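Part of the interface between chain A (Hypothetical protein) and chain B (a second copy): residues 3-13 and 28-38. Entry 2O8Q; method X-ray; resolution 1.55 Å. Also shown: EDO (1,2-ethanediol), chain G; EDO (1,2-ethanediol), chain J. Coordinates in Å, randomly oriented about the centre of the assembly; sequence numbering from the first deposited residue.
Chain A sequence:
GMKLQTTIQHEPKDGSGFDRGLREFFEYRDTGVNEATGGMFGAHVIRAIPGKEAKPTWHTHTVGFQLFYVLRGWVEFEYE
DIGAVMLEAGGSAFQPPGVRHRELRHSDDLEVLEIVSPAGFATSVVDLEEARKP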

# COMPACT_ATOMS: atom_id res chain seq x y z
N LYS A 3 -8.46 -11.94 9.78
CA LYS A 3 -8.26 -10.54 10.15
C LYS A 3 -6.91 -10.30 10.87
O LYS A 3 -6.45 -11.09 11.70
CB LYS A 3 -9.42 -10.07 11.03
CG LYS A 3 -10.80 -10.31 10.39
N LEU A 4 -6.27 -9.19 10.51
CA LEU A 4 -5.11 -8.68 11.28
C LEU A 4 -5.61 -8.28 12.66
O LEU A 4 -6.82 -8.10 12.90
CB LEU A 4 -4.45 -7.50 10.61
CG LEU A 4 -4.10 -7.69 9.13
CD1 LEU A 4 -3.44 -6.42 8.54
CD2 LEU A 4 -3.23 -8.97 8.93
N GLN A 5 -4.67 -8.14 13.57
CA GLN A 5 -5.03 -7.88 14.94
C GLN A 5 -4.63 -6.46 15.33
O GLN A 5 -3.57 -5.98 14.95
CB GLN A 5 -4.36 -8.93 15.82
CG GLN A 5 -4.90 -10.33 15.53
N THR A 6 -5.51 -5.77 16.05
CA THR A 6 -5.20 -4.46 16.57
C THR A 6 -3.95 -4.58 17.43
O THR A 6 -3.88 -5.45 18.29
CB THR A 6 -6.37 -3.84 17.38
OG1 THR A 6 -7.54 -3.83 16.54
CG2 THR A 6 -6.06 -2.43 17.85
N THR A 7 -2.97 -3.70 17.18
CA THR A 7 -1.63 -3.86 17.72
C THR A 7 -1.20 -2.59 18.38
O THR A 7 -1.06 -1.55 17.75
CB THR A 7 -0.63 -4.35 16.63
OG1 THR A 7 -1.09 -5.63 16.15
CG2 THR A 7 0.79 -4.50 17.22
N ILE A 8 -0.99 -2.71 19.69
CA ILE A 8 -0.71 -1.57 20.56
C ILE A 8 0.70 -1.69 21.07
O ILE A 8 1.16 -2.77 21.43
CB ILE A 8 -1.67 -1.58 21.78
CG1 ILE A 8 -3.14 -1.64 21.31
CG2 ILE A 8 -1.36 -0.40 22.72
CD1 ILE A 8 -3.57 -0.48 20.36
N GLN A 9 1.38 -0.54 21.11
CA GLN A 9 2.66 -0.45 21.80
C GLN A 9 2.70 0.78 22.66
O GLN A 9 2.07 1.78 22.40
CB GLN A 9 3.85 -0.43 20.85
CG GLN A 9 4.37 -1.84 20.52
CD GLN A 9 4.95 -2.62 21.75
OE1 GLN A 9 4.89 -3.85 21.77
NE2 GLN A 9 5.46 -1.91 22.75
N HIS A 10 3.45 0.69 23.75
CA HIS A 10 3.61 1.79 24.69
C HIS A 10 5.10 2.08 24.82
O HIS A 10 5.92 1.16 24.69
CB HIS A 10 3.02 1.41 26.06
CG HIS A 10 1.56 1.01 26.04
ND1 HIS A 10 0.52 1.94 25.93
CD2 HIS A 10 0.96 -0.20 26.11
CE1 HIS A 10 -0.64 1.30 25.93
NE2 HIS A 10 -0.40 0.01 26.06
N GLU A 11 5.46 3.33 25.08
CA GLU A 11 6.85 3.71 25.31
C GLU A 11 7.24 3.41 26.77
O GLU A 11 6.63 3.97 27.66
CB GLU A 11 7.01 5.19 25.03
CG GLU A 11 8.44 5.64 25.14
CD GLU A 11 8.62 7.03 24.65
OE1 GLU A 11 7.63 7.76 24.44
OE2 GLU A 11 9.79 7.39 24.48
N PRO A 12 8.24 2.54 27.00
CA PRO A 12 8.75 2.38 28.38
C PRO A 12 9.32 3.67 28.98
O PRO A 12 9.86 4.54 28.27
CB PRO A 12 9.81 1.30 28.24
CG PRO A 12 9.43 0.57 26.97
CD PRO A 12 8.94 1.65 26.07
N LYS A 13 9.22 3.79 30.30
CA LYS A 13 9.30 5.11 30.98
C LYS A 13 10.53 5.98 31.51
O LYS A 13 10.46 7.17 31.23
CB LYS A 13 8.15 5.19 32.04
CG LYS A 13 6.86 5.87 31.49
CD LYS A 13 5.61 5.54 32.30
CE LYS A 13 4.33 6.03 31.60
NZ LYS A 13 4.22 7.51 31.57
N TYR B 28 16.39 1.39 17.71
CA TYR B 28 15.03 1.33 17.16
C TYR B 28 14.08 0.72 18.17
O TYR B 28 14.39 -0.27 18.84
CB TYR B 28 14.96 0.51 15.85
CG TYR B 28 15.84 1.07 14.73
CD1 TYR B 28 17.21 0.95 14.84
CD2 TYR B 28 15.33 1.72 13.61
CE1 TYR B 28 18.07 1.44 13.93
CE2 TYR B 28 16.24 2.24 12.62
CZ TYR B 28 17.63 2.08 12.86
OH TYR B 28 18.64 2.51 12.00
N ARG B 29 12.92 1.36 18.29
CA ARG B 29 11.83 0.85 19.10
C ARG B 29 10.67 0.54 18.14
O ARG B 29 10.17 1.42 17.41
CB ARG B 29 11.39 1.85 20.16
CG ARG B 29 10.25 1.37 21.01
CD ARG B 29 10.00 2.27 22.18
NE ARG B 29 9.32 3.53 21.81
CZ ARG B 29 8.00 3.62 21.54
NH1 ARG B 29 7.22 2.54 21.57
NH2 ARG B 29 7.48 4.81 21.20
N ASP B 30 10.27 -0.73 18.14
CA ASP B 30 9.25 -1.22 17.18
C ASP B 30 7.83 -0.97 17.69
O ASP B 30 7.52 -1.26 18.85
CB ASP B 30 9.45 -2.71 16.98
CG ASP B 30 8.86 -3.25 15.70
OD1 ASP B 30 7.94 -2.66 15.17
OD2 ASP B 30 9.31 -4.34 15.28
N THR B 31 6.95 -0.52 16.79
CA THR B 31 5.52 -0.39 17.11
C THR B 31 4.77 -1.70 17.01
O THR B 31 3.60 -1.80 17.46
CB THR B 31 4.81 0.56 16.12
OG1 THR B 31 4.95 0.00 14.79
CG2 THR B 31 5.40 2.01 16.19
N GLY B 32 5.40 -2.69 16.38
CA GLY B 32 4.73 -3.94 16.12
C GLY B 32 4.04 -4.05 14.78
O GLY B 32 3.45 -5.08 14.48
N VAL B 33 4.11 -2.99 13.97
CA VAL B 33 3.42 -2.96 12.69
C VAL B 33 3.93 -4.04 11.74
O VAL B 33 3.16 -4.68 11.04
CB VAL B 33 3.45 -1.54 12.12
CG1 VAL B 33 3.13 -1.50 10.61
CG2 VAL B 33 2.44 -0.67 12.92
N ASN B 34 5.23 -4.25 11.71
CA ASN B 34 5.83 -5.29 10.83
C ASN B 34 5.22 -6.65 11.15
O ASN B 34 4.64 -7.31 10.29
CB ASN B 34 7.36 -5.29 11.04
CG ASN B 34 8.09 -6.37 10.30
OD1 ASN B 34 7.59 -7.02 9.36
ND2 ASN B 34 9.34 -6.56 10.70
N GLU B 35 5.28 -7.08 12.42
CA GLU B 35 4.69 -8.36 12.83
C GLU B 35 3.18 -8.39 12.52
O GLU B 35 2.69 -9.38 11.99
CB GLU B 35 4.96 -8.61 14.32
CG GLU B 35 4.26 -9.86 14.85
CD GLU B 35 5.00 -10.43 16.01
OE1 GLU B 35 5.41 -9.62 16.87
OE2 GLU B 35 5.16 -11.67 16.05
N ALA B 36 2.46 -7.29 12.76
CA ALA B 36 1.02 -7.28 12.61
C ALA B 36 0.56 -7.40 11.18
O ALA B 36 -0.55 -7.86 10.90
CB ALA B 36 0.44 -6.00 13.21
N THR B 37 1.40 -6.89 10.29
CA THR B 37 1.11 -6.86 8.86
C THR B 37 1.93 -7.84 8.04
O THR B 37 1.87 -7.79 6.81
CB THR B 37 1.31 -5.45 8.25
OG1 THR B 37 2.70 -5.11 8.24
CG2 THR B 37 0.50 -4.37 9.01
N GLY B 38 2.64 -8.78 8.66
CA GLY B 38 3.46 -9.71 7.88
C GLY B 38 4.52 -9.06 7.02
O GLY B 38 4.91 -9.60 5.99
C1 EDO G . -2.57 -5.47 21.02
O1 EDO G . -1.14 -5.36 21.07
C2 EDO G . -3.21 -5.75 22.39
O2 EDO G . -2.46 -5.26 23.51
C1 EDO J . 21.75 1.99 10.86
O1 EDO J . 22.23 2.21 12.20
C2 EDO J . 22.02 3.21 9.96
O2 EDO J . 20.95 4.15 10.04
O HOH W 1 -1.98 -9.16 12.88
O HOH W 2 1.42 -0.16 17.48
O HOH W 3 7.91 -0.12 22.72
O HOH W 4 9.92 6.55 21.80

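Read along chain B, this contact joins two stretches by packing and water, with no direct hydrogen bond between the atoms modelled. The two stretches run antiparallel: Arg29(B) lies nearest Glu11(A), and Ala36(B) nearest Leu4(A).

Tyr28(B) stays out of reach, and the contact begins with Arg29(B), which gives up more surface than any other residue here. Its extended first two torsions, both t, carry the guanidinium out to chain A, where CB of Glu11(A) sits over one face, 3.9 Å from NH2 of Arg29(B). The carboxylate offers charge without a salt bridge: OE1 of Glu11(A) is 4.4 Å from NH2 of Arg29(B) and well out of the guanidinium plane, so no N-H points at it. Water makes the polar links instead. Water 3 accepts from NH1 of Arg29(B) and donates to O of His10(A); water 4 accepts from NH2 of Arg29(B) and donates weakly to OE2 of Glu11(A).

Asp30(B) turns its side chain to its own loop, where OD1 accepts from N of Gly32(B) at 2.8 Å. Thr31(B) points its CA-to-CB bond away and meets chain A through its backbone: its O lies 3.2 Å from CG of Gln9(A), a close carbon-oxygen contact. Water 2 donates to O of Thr31(B), at 2.7 Å, and to O of Thr7(A), at 2.9 Å, so one water serves two carbonyls that could not bond each other.

Gly32(B) is doubly determined. At phi 92° and psi 0°, a CB would jam against the preceding carbonyl; it would also come 2.9 Å from CG2 of Thr7(A), a clash. The glycine occupies the N-cap position, and its O accepts from N of Ala36(B) at 3.0 Å as the helix starts. N of Val33(B), meanwhile, is bonded to OG1 of Thr31(B) at 3.2 Å.

The helix then presents Ala36(B), one turn on, toward chain A. Its small CB packs 3.3 Å from OG1 of Thr7(A), a hydroxyl already committed to O of Gln5(A) at 2.8 Å; the threonine thus satisfies its polar group within its own chain while offering a surface for packing. O of Ala36(B) lies 3.5 Å from CD2 of Leu4(A) and accepts from water 1, which in turn accepts from N of Gln5(A).

Thr37(B) adds a looser methyl contact, CG2 to CD1 of Leu4(A) at 4.5 Å, while its OG1 bonds back to O of Val33(B) at 2.9 Å. Gly38(B), with positive phi, closes the helix in a Schellman motif beyond the contact.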